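PDB 3OF7: guanine nucleotide exchange factor SRM1 from Saccharomyces cerevisiae, which promotes the exchange of GDP for GTP on the small GTPases GSP1 and GSP2, binds chromatin and controls RNA metabolism and nuclear transport. Local coordinates for residues A[307-316]-A[327-335]; A[341-349]-A[415-423]. All blocks are in the same frame, centred on the assembly; numbering follows the deposited sequence.

Interaction 1 (A[307-316]-A[327-335]); sequences LALPDNVVIR and ILSQDGDLY
Ile327 meets two apolar partners of 307-316 with different branches: its CD1 reaches tip to tip toward CD2 of Leu307, 3.7 Å away, and its CG2 packs against CD1 of Ile315 at 3.6 Å. Phe270, Leu272 and Leu278 of the preceding blade touch this cluster, so branched aliphatic residues suit a place between two sheets. Leu309 CD1 sits over one face of the Tyr335 ring, 4.2 Å from Tyr335 CD1 and displaced toward the rim, while Val313 CG2 approaches CE2 obliquely at 4.1 Å and also touches Ser329 CB. With CG anti to the carbonyl carbon (chi1 -64°), Tyr335 extends the ring along the 307-316 loop until its hydroxyl lies beside Pro310 CG and Val313 CG1. A serine here would probably leave Leu309, Pro310 and Val313 without the surface they pack on.

The framework is a blade of the RCC1 beta-propeller: strands 315-320 and 324-329 form an antiparallel hairpin, and a type I turn, Ser329 to Gly332, leads into strand 334-337. Ile315 and Ser329 make a non-hydrogen-bonded pair, flanked by backbone bonds from Gln330 N to Val314 O (2.7 Å) and Arg316 N to Leu328 O (2.8 Å). Ser329 OG accepts the N-H of Asp333.

At the exposed edge, Gln330 lays CG against Val314 CG1, and a bend at chi2 (-62°) then turns its amide across the extended Arg316 chain. Guanidinium and amide planes stand 73° apart, and Arg316 NH1 gives Gln330 OE1 a weak 3.5 Å bond; Arg316 NE bonds to the carbonyl of Lys380.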
# COMPACT_ATOMS: atom_id res chain seq x y z
N LEU A 307 -18.43 2.62 -8.31
CA LEU A 307 -18.21 4.00 -7.91
C LEU A 307 -18.61 4.91 -9.07
O LEU A 307 -18.27 4.63 -10.22
CB LEU A 307 -16.74 4.24 -7.56
CG LEU A 307 -16.17 3.70 -6.25
CD1 LEU A 307 -15.74 2.24 -6.36
CD2 LEU A 307 -15.00 4.56 -5.80
N ALA A 308 -19.32 5.99 -8.78
CA ALA A 308 -19.63 6.97 -9.81
C ALA A 308 -18.46 7.93 -9.96
O ALA A 308 -18.06 8.60 -9.01
CB ALA A 308 -20.94 7.71 -9.50
N LEU A 309 -17.89 7.97 -11.16
CA LEU A 309 -16.83 8.91 -11.50
C LEU A 309 -17.16 9.58 -12.82
O LEU A 309 -17.67 8.93 -13.73
CB LEU A 309 -15.47 8.20 -11.62
CG LEU A 309 -14.56 7.90 -10.41
CD1 LEU A 309 -14.27 9.14 -9.57
CD2 LEU A 309 -15.13 6.78 -9.55
N PRO A 310 -16.88 10.90 -12.94
CA PRO A 310 -17.05 11.59 -14.21
C PRO A 310 -16.56 10.74 -15.40
O PRO A 310 -15.61 9.97 -15.25
CB PRO A 310 -16.18 12.85 -14.06
CG PRO A 310 -15.84 12.94 -12.56
CD PRO A 310 -16.55 11.83 -11.85
N ASP A 311 -17.22 10.88 -16.55
CA ASP A 311 -16.86 10.10 -17.74
C ASP A 311 -15.45 10.39 -18.24
O ASP A 311 -14.82 9.54 -18.88
N ASN A 312 -14.97 11.60 -17.95
CA ASN A 312 -13.63 12.04 -18.33
C ASN A 312 -12.47 11.19 -17.78
O ASN A 312 -11.46 11.00 -18.46
CB ASN A 312 -13.43 13.51 -17.91
CG ASN A 312 -12.11 14.09 -18.38
N VAL A 313 -12.64 10.66 -16.57
CA VAL A 313 -11.51 10.14 -15.78
C VAL A 313 -11.12 8.68 -16.04
O VAL A 313 -11.90 7.75 -15.82
CB VAL A 313 -11.65 10.48 -14.24
CG1 VAL A 313 -13.10 10.60 -13.82
CG2 VAL A 313 -10.91 9.49 -13.35
N VAL A 314 -9.88 8.52 -16.51
CA VAL A 314 -9.26 7.21 -16.68
C VAL A 314 -8.41 6.93 -15.43
O VAL A 314 -7.57 7.74 -15.06
CB VAL A 314 -8.39 7.16 -17.96
CG1 VAL A 314 -7.72 5.80 -18.14
CG2 VAL A 314 -9.23 7.50 -19.20
N ILE A 315 -8.65 5.78 -14.80
CA ILE A 315 -7.97 5.41 -13.55
C ILE A 315 -6.53 4.96 -13.80
O ILE A 315 -6.28 4.08 -14.63
CB ILE A 315 -8.72 4.27 -12.79
CG1 ILE A 315 -10.22 4.59 -12.61
CG2 ILE A 315 -8.02 3.93 -11.45
CD1 ILE A 315 -10.56 5.91 -11.94
N ARG A 316 -5.59 5.57 -13.09
CA ARG A 316 -4.20 5.17 -13.15
C ARG A 316 -3.86 4.22 -12.01
O ARG A 316 -3.33 3.12 -12.23
CB ARG A 316 -3.30 6.41 -13.11
CG ARG A 316 -1.80 6.16 -13.13
CD ARG A 316 -1.13 7.49 -13.40
NE ARG A 316 0.29 7.55 -13.09
CZ ARG A 316 1.26 7.15 -13.91
NH1 ARG A 316 0.97 6.61 -15.09
NH2 ARG A 316 2.53 7.28 -13.54
N ILE A 327 -8.00 7.91 -5.31
CA ILE A 327 -8.10 7.45 -6.69
C ILE A 327 -7.39 8.43 -7.61
O ILE A 327 -7.78 9.59 -7.72
CB ILE A 327 -9.57 7.28 -7.12
CG1 ILE A 327 -10.26 6.24 -6.23
CG2 ILE A 327 -9.66 6.87 -8.60
CD1 ILE A 327 -11.79 6.38 -6.15
N LEU A 328 -6.34 7.95 -8.26
CA LEU A 328 -5.54 8.81 -9.13
C LEU A 328 -5.86 8.59 -10.61
O LEU A 328 -5.83 7.46 -11.09
CB LEU A 328 -4.05 8.57 -8.87
CG LEU A 328 -3.05 9.41 -9.66
CD1 LEU A 328 -3.21 10.89 -9.32
CD2 LEU A 328 -1.63 8.94 -9.34
N SER A 329 -6.16 9.68 -11.31
CA SER A 329 -6.46 9.60 -12.74
C SER A 329 -5.17 9.62 -13.56
O SER A 329 -4.13 10.05 -13.07
CB SER A 329 -7.36 10.75 -13.19
OG SER A 329 -6.64 11.97 -13.21
N GLN A 330 -5.25 9.18 -14.81
CA GLN A 330 -4.13 9.28 -15.75
C GLN A 330 -3.63 10.71 -15.97
O GLN A 330 -2.44 10.91 -16.22
CB GLN A 330 -4.47 8.62 -17.10
CG GLN A 330 -4.38 7.10 -17.11
CD GLN A 330 -2.97 6.57 -16.83
OE1 GLN A 330 -2.00 7.33 -16.79
NE2 GLN A 330 -2.87 5.27 -16.65
N ASP A 331 -4.54 11.68 -15.89
CA ASP A 331 -4.19 13.11 -16.02
C ASP A 331 -3.54 13.70 -14.77
O ASP A 331 -3.06 14.84 -14.79
CB ASP A 331 -5.45 13.93 -16.36
CG ASP A 331 -5.99 13.65 -17.75
OD1 ASP A 331 -5.31 12.96 -18.55
OD2 ASP A 331 -7.10 14.13 -18.05
N GLY A 332 -3.56 12.95 -13.67
CA GLY A 332 -2.92 13.40 -12.43
C GLY A 332 -3.82 14.03 -11.38
O GLY A 332 -3.34 14.63 -10.43
N ASP A 333 -5.13 13.89 -11.55
CA ASP A 333 -6.08 14.41 -10.57
C ASP A 333 -6.32 13.35 -9.51
O ASP A 333 -6.34 12.15 -9.81
CB ASP A 333 -7.42 14.77 -11.21
CG ASP A 333 -7.32 15.95 -12.17
OD1 ASP A 333 -6.50 16.87 -11.94
OD2 ASP A 333 -8.08 15.95 -13.15
N LEU A 334 -6.53 13.79 -8.27
CA LEU A 334 -6.70 12.88 -7.16
C LEU A 334 -8.09 13.04 -6.55
O LEU A 334 -8.50 14.14 -6.17
CB LEU A 334 -5.62 13.12 -6.10
CG LEU A 334 -5.42 12.06 -5.01
CD1 LEU A 334 -4.95 10.73 -5.61
CD2 LEU A 334 -4.40 12.58 -4.00
N TYR A 335 -8.81 11.93 -6.47
CA TYR A 335 -10.14 11.88 -5.87
C TYR A 335 -10.04 11.14 -4.55
O TYR A 335 -9.53 10.02 -4.51
CB TYR A 335 -11.11 11.15 -6.79
CG TYR A 335 -11.34 11.85 -8.11
CD1 TYR A 335 -12.45 12.68 -8.30
CD2 TYR A 335 -10.43 11.69 -9.16
CE1 TYR A 335 -12.65 13.33 -9.52
CE2 TYR A 335 -10.63 12.33 -10.38
CZ TYR A 335 -11.74 13.15 -10.55
OH TYR A 335 -11.93 13.78 -11.75

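Interaction 2 (A[341-349]-A[415-423])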
# COMPACT_ATOMS: atom_id res chain seq x y z
N ASP A 341 -11.92 12.73 10.23
CA ASP A 341 -11.53 12.99 11.63
C ASP A 341 -10.06 13.33 11.79
O ASP A 341 -9.69 14.18 12.62
CB ASP A 341 -11.88 11.80 12.54
CG ASP A 341 -13.36 11.49 12.58
OD1 ASP A 341 -14.18 12.43 12.69
OD2 ASP A 341 -13.72 10.29 12.50
N MET A 342 -9.21 12.67 11.01
CA MET A 342 -7.76 12.93 11.05
C MET A 342 -7.28 13.51 9.72
O MET A 342 -6.12 13.34 9.34
CB MET A 342 -6.98 11.66 11.42
CG MET A 342 -7.24 11.15 12.85
SD MET A 342 -6.63 9.49 13.24
CE MET A 342 -8.14 8.53 13.13
N PHE A 343 -8.20 14.20 9.03
CA PHE A 343 -7.92 14.83 7.75
C PHE A 343 -7.45 13.84 6.68
O PHE A 343 -6.72 14.23 5.76
CB PHE A 343 -6.89 15.96 7.89
CG PHE A 343 -7.35 17.15 8.71
CD1 PHE A 343 -8.70 17.54 8.73
CD2 PHE A 343 -6.43 17.90 9.43
CE1 PHE A 343 -9.12 18.66 9.48
CE2 PHE A 343 -6.83 19.03 10.18
CZ PHE A 343 -8.19 19.40 10.20
N GLU A 344 -7.87 12.58 6.80
CA GLU A 344 -7.39 11.52 5.91
C GLU A 344 -7.63 11.86 4.45
O GLU A 344 -6.76 11.62 3.61
CB GLU A 344 -8.01 10.15 6.25
CG GLU A 344 -7.61 9.61 7.62
CD GLU A 344 -8.60 9.95 8.74
OE1 GLU A 344 -9.20 11.05 8.73
OE2 GLU A 344 -8.77 9.10 9.66
N VAL A 345 -8.80 12.43 4.15
CA VAL A 345 -9.19 12.72 2.76
C VAL A 345 -8.51 13.97 2.16
O VAL A 345 -8.54 14.15 0.94
CB VAL A 345 -10.73 12.77 2.57
CG1 VAL A 345 -11.31 11.37 2.79
CG2 VAL A 345 -11.37 13.78 3.52
N GLY A 346 -7.92 14.80 3.01
CA GLY A 346 -7.09 15.93 2.55
C GLY A 346 -7.87 17.04 1.87
O GLY A 346 -7.33 17.71 0.97
N ILE A 347 -9.12 17.22 2.28
CA ILE A 347 -9.99 18.30 1.78
C ILE A 347 -10.11 19.37 2.88
O ILE A 347 -10.42 19.05 4.03
CB ILE A 347 -11.40 17.77 1.38
CG1 ILE A 347 -11.28 16.69 0.29
CG2 ILE A 347 -12.31 18.91 0.92
CD1 ILE A 347 -12.50 15.80 0.14
N PRO A 348 -9.83 20.65 2.54
CA PRO A 348 -9.90 21.66 3.60
C PRO A 348 -11.34 21.99 3.98
O PRO A 348 -12.23 21.89 3.13
CB PRO A 348 -9.21 22.87 2.98
CG PRO A 348 -9.40 22.70 1.51
CD PRO A 348 -9.50 21.23 1.23
N LYS A 349 -11.55 22.38 5.24
CA LYS A 349 -12.89 22.65 5.78
C LYS A 349 -13.75 23.56 4.89
O LYS A 349 -14.90 23.24 4.59
CB LYS A 349 -12.79 23.23 7.20
CG LYS A 349 -14.15 23.53 7.84
CD LYS A 349 -14.04 23.73 9.34
CE LYS A 349 -15.42 23.81 9.97
NZ LYS A 349 -15.34 23.92 11.46
N GLU A 415 2.73 17.77 16.02
CA GLU A 415 1.85 16.61 16.17
C GLU A 415 0.49 16.76 15.48
O GLU A 415 -0.18 15.76 15.20
CB GLU A 415 1.63 16.28 17.66
CG GLU A 415 2.77 15.53 18.31
CD GLU A 415 2.45 15.09 19.73
OE1 GLU A 415 3.26 15.37 20.63
OE2 GLU A 415 1.39 14.47 19.94
N ASP A 416 0.09 18.00 15.20
CA ASP A 416 -1.24 18.27 14.66
C ASP A 416 -1.42 17.64 13.29
O ASP A 416 -0.47 17.55 12.50
CB ASP A 416 -1.51 19.78 14.57
CG ASP A 416 -1.17 20.50 15.86
OD1 ASP A 416 0.01 20.87 16.03
OD2 ASP A 416 -2.08 20.69 16.68
N ASP A 417 -2.65 17.19 13.00
CA ASP A 417 -2.97 16.61 11.70
C ASP A 417 -2.80 17.63 10.57
O ASP A 417 -2.99 18.83 10.78
CB ASP A 417 -4.40 16.06 11.69
CG ASP A 417 -4.63 15.03 12.78
OD1 ASP A 417 -3.67 14.35 13.21
OD2 ASP A 417 -5.79 14.88 13.21
N THR A 418 -2.40 17.14 9.40
CA THR A 418 -2.17 17.98 8.23
C THR A 418 -3.38 17.90 7.29
O THR A 418 -3.71 16.83 6.77
CB THR A 418 -0.86 17.60 7.49
OG1 THR A 418 0.25 17.76 8.37
CG2 THR A 418 -0.66 18.47 6.26
N GLU A 419 -4.02 19.05 7.08
CA GLU A 419 -5.34 19.11 6.44
C GLU A 419 -5.37 18.84 4.93
O GLU A 419 -6.32 18.22 4.44
CB GLU A 419 -6.02 20.45 6.75
CG GLU A 419 -7.49 20.49 6.37
CD GLU A 419 -8.18 21.75 6.85
OE1 GLU A 419 -7.50 22.78 7.00
OE2 GLU A 419 -9.41 21.71 7.08
N VAL A 420 -4.37 19.32 4.21
CA VAL A 420 -4.32 19.19 2.76
C VAL A 420 -2.93 18.71 2.36
O VAL A 420 -1.99 18.85 3.14
CB VAL A 420 -4.63 20.54 2.04
CG1 VAL A 420 -6.09 20.94 2.24
CG2 VAL A 420 -3.68 21.66 2.51
N PRO A 421 -2.79 18.16 1.14
CA PRO A 421 -1.47 17.70 0.67
C PRO A 421 -0.42 18.81 0.79
O PRO A 421 -0.57 19.89 0.22
CB PRO A 421 -1.73 17.32 -0.78
CG PRO A 421 -3.18 16.89 -0.78
CD PRO A 421 -3.84 17.87 0.15
N THR A 422 0.65 18.52 1.52
CA THR A 422 1.64 19.51 1.89
C THR A 422 3.03 19.02 1.50
O THR A 422 3.45 17.91 1.83
CB THR A 422 1.54 19.85 3.40
OG1 THR A 422 0.22 20.35 3.67
CG2 THR A 422 2.55 20.90 3.82
N ARG A 423 3.74 19.88 0.78
CA ARG A 423 5.09 19.59 0.30
C ARG A 423 6.03 19.16 1.42
O ARG A 423 6.11 19.80 2.46
CB ARG A 423 5.64 20.85 -0.39
CG ARG A 423 7.06 20.76 -0.88
CD ARG A 423 7.42 22.09 -1.53
NE ARG A 423 8.79 22.14 -2.01
CZ ARG A 423 9.41 23.25 -2.39
NH1 ARG A 423 8.77 24.41 -2.33
NH2 ARG A 423 10.66 23.20 -2.82
O HOH W 1 -7.72 16.77 12.49
O HOH W 2 -8.85 16.99 5.27
O HOH W 3 -11.14 19.56 6.65
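Phe343 and Glu419 supply the main packing: the aliphatic part of the glutamate lies over the ring in a CH-pi contact, with Glu419 CG 3.8 Å from the ring centroid and only 5° off the normal. Phe343 CD2 also rests on Asp417 CB, and water 1 lies over the other face. A smaller apolar contact joins Pro348 CD to Val420 CG1 at 3.6 Å.

Of direct hydrogen bonds there is one. Glu419, with CG anti to the backbone N (chi1 -168°) and the chain extended, carries OE2 to Lys349 N at 2.9 Å, and the N-H comes to that oxygen from above the carboxylate plane. Gly346 adds a CA-H...O contact to Glu419 O; positive phi suits glycine here, and a CB would lie close against Pro421 CD.

Water 1 donates to Asp341 O and Asp417 OD2, while Gly404 holds OD1; water 2 joins Ile347 O to Glu419 O, and water 3 joins Ile347 O to Glu419 OE2.

The loop after strand 334-337 belongs to one propeller blade and 421-423 is the outer strand of the next, so neighbouring blades meet here largely round one glutamate; one direct bond and three water bridges suit a seam at the surface.

Both contacts lie about 19 Å from the centre of the chain, yet they differ in burial and in what they join. Interaction 1 is partly buried and chiefly internal to one blade, tying a hairpin to the loop that leads into it; its chemistry is aliphatic and aromatic packing plus regular strand bonding, with the charged and amide side chains at the edge and the buried serine hydroxyl engaged in its turn. Interaction 2 is a surface contact between blades, without strand pairing, and depends on an aromatic ring packed on the stem of a glutamate, its carboxylate, water and loop backbone. They do not touch, their nearest atoms about 6 Å apart, but strand 334-337, which begins in 327-335, leads into the loop 341-349.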